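Local coordinates for sporozoite-specific SAG protein (Toxoplasma gondii, PDB 2WNK) that is a SAG2-related surface antigen of the sporozoite, built from two SRS domains, and probably takes part in host-cell recognition as other members of the family are thought to do, at residues 6-9 with 10-13; 56-59 with 60-63. One frame throughout, in Å; residues are numbered along the deposited sequence.

Contact 1: 6-9 with 10-13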
loop_
_atom_site.group_PDB
_atom_site.type_symbol
_atom_site.label_atom_id
_atom_site.label_comp_id
_atom_site.label_asym_id
_atom_site.label_seq_id
_atom_site.Cartn_x
_atom_site.Cartn_y
_atom_site.Cartn_z
ATOM N N CYS A 6 -7.662 -6.507 -20.148
ATOM C CA CYS A 6 -6.982 -5.705 -21.188
ATOM C C CYS A 6 -7.672 -5.925 -22.539
ATOM O O CYS A 6 -7.215 -6.770 -23.315
ATOM C CB CYS A 6 -5.494 -6.055 -21.236
ATOM S SG CYS A 6 -4.404 -4.588 -21.515
ATOM N N GLU A 7 -8.738 -5.133 -22.788
ATOM C CA GLU A 7 -9.652 -5.249 -23.944
ATOM C C GLU A 7 -9.419 -4.312 -25.136
ATOM O O GLU A 7 -10.180 -4.357 -26.126
ATOM C CB GLU A 7 -11.085 -4.953 -23.499
ATOM C CG GLU A 7 -11.615 -5.812 -22.375
ATOM C CD GLU A 7 -13.084 -5.534 -22.123
ATOM O OE1 GLU A 7 -13.449 -4.346 -22.036
ATOM O OE2 GLU A 7 -13.885 -6.485 -22.007
ATOM N N THR A 8 -8.493 -3.378 -25.020
ATOM C CA THR A 8 -8.380 -2.410 -26.087
ATOM C C THR A 8 -6.983 -2.510 -26.704
ATOM O O THR A 8 -6.012 -2.183 -26.056
ATOM C CB THR A 8 -8.716 -0.955 -25.607
ATOM O OG1 THR A 8 -9.977 -0.947 -24.909
ATOM C CG2 THR A 8 -8.847 -0.025 -26.798
ATOM N N GLU A 9 -6.916 -3.006 -27.936
ATOM C CA GLU A 9 -5.628 -3.038 -28.671
ATOM C C GLU A 9 -5.113 -1.639 -28.866
ATOM O O GLU A 9 -5.894 -0.726 -29.227
ATOM C CB GLU A 9 -5.797 -3.671 -30.030
ATOM C CG GLU A 9 -5.762 -5.182 -29.996
ATOM C CD GLU A 9 -6.141 -5.768 -31.323
ATOM O OE1 GLU A 9 -7.289 -5.547 -31.766
ATOM O OE2 GLU A 9 -5.297 -6.436 -31.949
ATOM N N GLY A 10 -3.803 -1.481 -28.699
ATOM C CA GLY A 10 -3.187 -0.183 -28.798
ATOM C C GLY A 10 -3.369 0.727 -27.608
ATOM O O GLY A 10 -2.920 1.879 -27.638
ATOM N N SER A 11 -4.002 0.237 -26.552
ATOM C CA SER A 11 -4.157 1.039 -25.335
ATOM C C SER A 11 -3.732 0.218 -24.140
ATOM O O SER A 11 -3.206 -0.889 -24.295
ATOM C CB SER A 11 -5.595 1.576 -25.155
ATOM O OG SER A 11 -5.864 2.632 -26.082
ATOM N N SER A 12 -3.951 0.757 -22.947
ATOM C CA SER A 12 -3.379 0.158 -21.773
ATOM C C SER A 12 -4.351 0.262 -20.602
ATOM O O SER A 12 -5.271 1.082 -20.593
ATOM C CB SER A 12 -2.047 0.849 -21.448
ATOM O OG SER A 12 -1.414 0.289 -20.319
ATOM N N ILE A 13 -4.142 -0.596 -19.627
ATOM C CA ILE A 13 -4.876 -0.471 -18.382
ATOM C C ILE A 13 -3.800 -0.300 -17.323
ATOM O O ILE A 13 -2.665 -0.797 -17.484
ATOM C CB ILE A 13 -5.764 -1.717 -18.082
ATOM C CG1 ILE A 13 -4.925 -2.983 -17.936
ATOM C CG2 ILE A 13 -6.859 -1.890 -19.160
ATOM C CD1 ILE A 13 -5.757 -4.171 -17.507
HETATM O O HOH W 1 -6.101 1.944 -28.726
#
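Cys-6 and Ile-13 close the base of this short reversal of the chain, where SG of Cys-6 lies 4.0 Å from CG1 of Ile-13. The isoleucine turns that methylene toward the sulfur because CG1 sits between its own backbone N and carbonyl carbon (chi1 62°); CD1 then runs on along the cysteine backbone, 4.0 Å from the N of Cys-6. This is the closely packed end, with Cys-6 buried. The sulfur is tied by a disulfide to Cys-121, and both side chains also rest on Val-123 of the neighbouring strand 121-127.

At the other end the packing thins out into a type II beta turn from Thr-8 to Ser-11. Its closing bond, from N of Ser-11 to O of Thr-8, is 3.2 Å long and bent to 150° at the hydrogen, with the donor 45° out of the carbonyl plane. Gly-10 supplies the positive phi that the third position of such a turn calls for. CG2 of Thr-8, anti to the backbone N, meets CB of Ser-11 at 4.0 Å, a light touch on the solvent side. A water bridges the bend, donating to O of Glu-9 at 2.7 Å and lying 2.7 Å from OG of Ser-11. The carboxylate of Glu-9 forms a salt bridge with Arg-102, outside the turn, and Lys-120 and Gly-122 add backbone bonds.

Chemically, then, covalent and apolar contacts tie the loop to the sheet where the chain enters strand 12-17, while polar ones, one through water, hold the tip.

Contact 2: 56-59 with 60-63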
loop_
_atom_site.group_PDB
_atom_site.type_symbol
_atom_site.label_atom_id
_atom_site.label_comp_id
_atom_site.label_asym_id
_atom_site.label_seq_id
_atom_site.Cartn_x
_atom_site.Cartn_y
_atom_site.Cartn_z
ATOM N N GLU A 56 13.162 -6.052 -20.858
ATOM C CA GLU A 56 12.607 -6.928 -19.825
ATOM C C GLU A 56 13.617 -7.167 -18.739
ATOM O O GLU A 56 14.834 -7.100 -18.966
ATOM C CB GLU A 56 12.316 -8.315 -20.385
ATOM C CG GLU A 56 11.385 -8.378 -21.510
ATOM C CD GLU A 56 11.291 -9.805 -22.037
ATOM O OE1 GLU A 56 11.944 -10.704 -21.445
ATOM O OE2 GLU A 56 10.552 -10.019 -23.008
ATOM N N ALA A 57 13.119 -7.543 -17.575
ATOM C CA ALA A 57 14.010 -7.911 -16.474
ATOM C C ALA A 57 13.355 -9.022 -15.654
ATOM O O ALA A 57 12.148 -9.195 -15.716
ATOM C CB ALA A 57 14.223 -6.713 -15.600
ATOM N N ALA A 58 14.153 -9.768 -14.877
ATOM C CA ALA A 58 13.577 -10.693 -13.908
ATOM C C ALA A 58 12.830 -9.912 -12.840
ATOM O O ALA A 58 13.317 -8.881 -12.329
ATOM C CB ALA A 58 14.678 -11.552 -13.268
ATOM N N LEU A 59 11.659 -10.408 -12.476
ATOM C CA LEU A 59 10.860 -9.752 -11.465
ATOM C C LEU A 59 11.629 -9.481 -10.153
ATOM O O LEU A 59 11.470 -8.418 -9.549
ATOM C CB LEU A 59 9.586 -10.560 -11.191
ATOM C CG LEU A 59 8.734 -10.039 -10.034
ATOM C CD1 LEU A 59 8.197 -8.635 -10.292
ATOM C CD2 LEU A 59 7.570 -10.992 -9.795
ATOM N N LYS A 60 12.426 -10.436 -9.669
ATOM C CA LYS A 60 13.093 -10.222 -8.367
ATOM C C LYS A 60 14.176 -9.153 -8.377
ATOM O O LYS A 60 14.619 -8.703 -7.306
ATOM C CB LYS A 60 13.683 -11.501 -7.791
ATOM C CG LYS A 60 14.207 -12.470 -8.805
ATOM C CD LYS A 60 13.020 -13.311 -9.272
ATOM C CE LYS A 60 11.785 -13.180 -8.326
ATOM N NZ LYS A 60 10.456 -13.556 -8.946
ATOM N N ASP A 61 14.614 -8.793 -9.576
ATOM C CA ASP A 61 15.614 -7.741 -9.792
ATOM C C ASP A 61 14.986 -6.364 -9.937
ATOM O O ASP A 61 15.712 -5.346 -10.026
ATOM C CB ASP A 61 16.396 -8.041 -11.063
ATOM C CG ASP A 61 17.318 -9.206 -10.900
ATOM O OD1 ASP A 61 17.758 -9.441 -9.753
ATOM O OD2 ASP A 61 17.610 -9.871 -11.915
ATOM N N VAL A 62 13.657 -6.322 -10.041
ATOM C CA VAL A 62 12.938 -5.035 -10.061
ATOM C C VAL A 62 12.090 -4.824 -8.819
ATOM O O VAL A 62 12.043 -3.735 -8.249
ATOM C CB VAL A 62 12.072 -4.905 -11.320
ATOM C CG1 VAL A 62 11.344 -3.585 -11.322
ATOM C CG2 VAL A 62 12.954 -4.994 -12.514
ATOM N N LEU A 63 11.422 -5.888 -8.386
ATOM C CA LEU A 63 10.691 -5.890 -7.132
ATOM C C LEU A 63 11.154 -7.120 -6.356
ATOM O O LEU A 63 10.808 -8.252 -6.700
ATOM C CB LEU A 63 9.180 -5.956 -7.394
ATOM C CG LEU A 63 8.551 -4.768 -8.119
ATOM C CD1 LEU A 63 7.111 -5.132 -8.492
ATOM C CD2 LEU A 63 8.578 -3.517 -7.246
HETATM O O HOH W 2 17.032 -8.770 -14.359
#
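Leu-59 is gripped from two directions by the residues that follow it: Lys-60 folds back over it, and Leu-63 meets it four residues further on. CG of Leu-59 stands anti to the backbone N (chi1 174°), which carries CD1 to 4.1 Å from CB of Leu-63; the two leucines meet at a slant. Lys-60 approaches differently. Its chain bends at chi2 and chi3 and crosses the leucine at about a right angle, laying NZ 3.8 Å from CB of Leu-59. The ammonium gets its polar partner beyond this turn, the carbonyl of Gly-42.

The carbonyl of Leu-59 takes two donors. N of Leu-63 comes in nearly along the C=O axis at 2.8 Å, whereas N of Val-62, at 3.1 Å, stands 64° out of the carbonyl plane.

Ala-58 is the third main contributor. Its O accepts from N of Asp-61 at 3.0 Å, and its methyl lies 3.6 Å from OD2 of Asp-61. That same carboxylate oxygen accepts from a water that in turn takes the N-H of Ala-58, so the aspartate is linked back to the end of the strand. Alongside, CB of Ala-57 packs on CG2 of Val-62 at 3.8 Å, and Val-62 also touches Val-96.

Backbone bonds from Asp-61 to Ala-58, Val-62 to Leu-59 and Leu-63 to Leu-59 make overlapping turns, two of the i to i+3 kind and one i to i+4, through which the chain leaves strand 56-58 of a two-stranded antiparallel sheet in the SRS domain.

How the contacts relate
Both contacts belong to the first of the two SRS domains and come in series along the chain, contact 1 closing before contact 2 opens. Their centres are 23 Å apart and their nearest atoms about 14 Å, so they do not touch. Contact 1 leads into strand 12-17, an outermost strand of the mixed four-stranded sheet, beside strand 121-127. Contact 2 follows strand 56-58 of the small two-stranded sheet, and reaches the larger sheet through strand 94-101, the neighbour of 121-127. Two separate turns thus border one sheet: a disulfide-linked entry to its edge, and a tight run of backbone turns whose Val-62 and Leu-63 rest on strand 94-101.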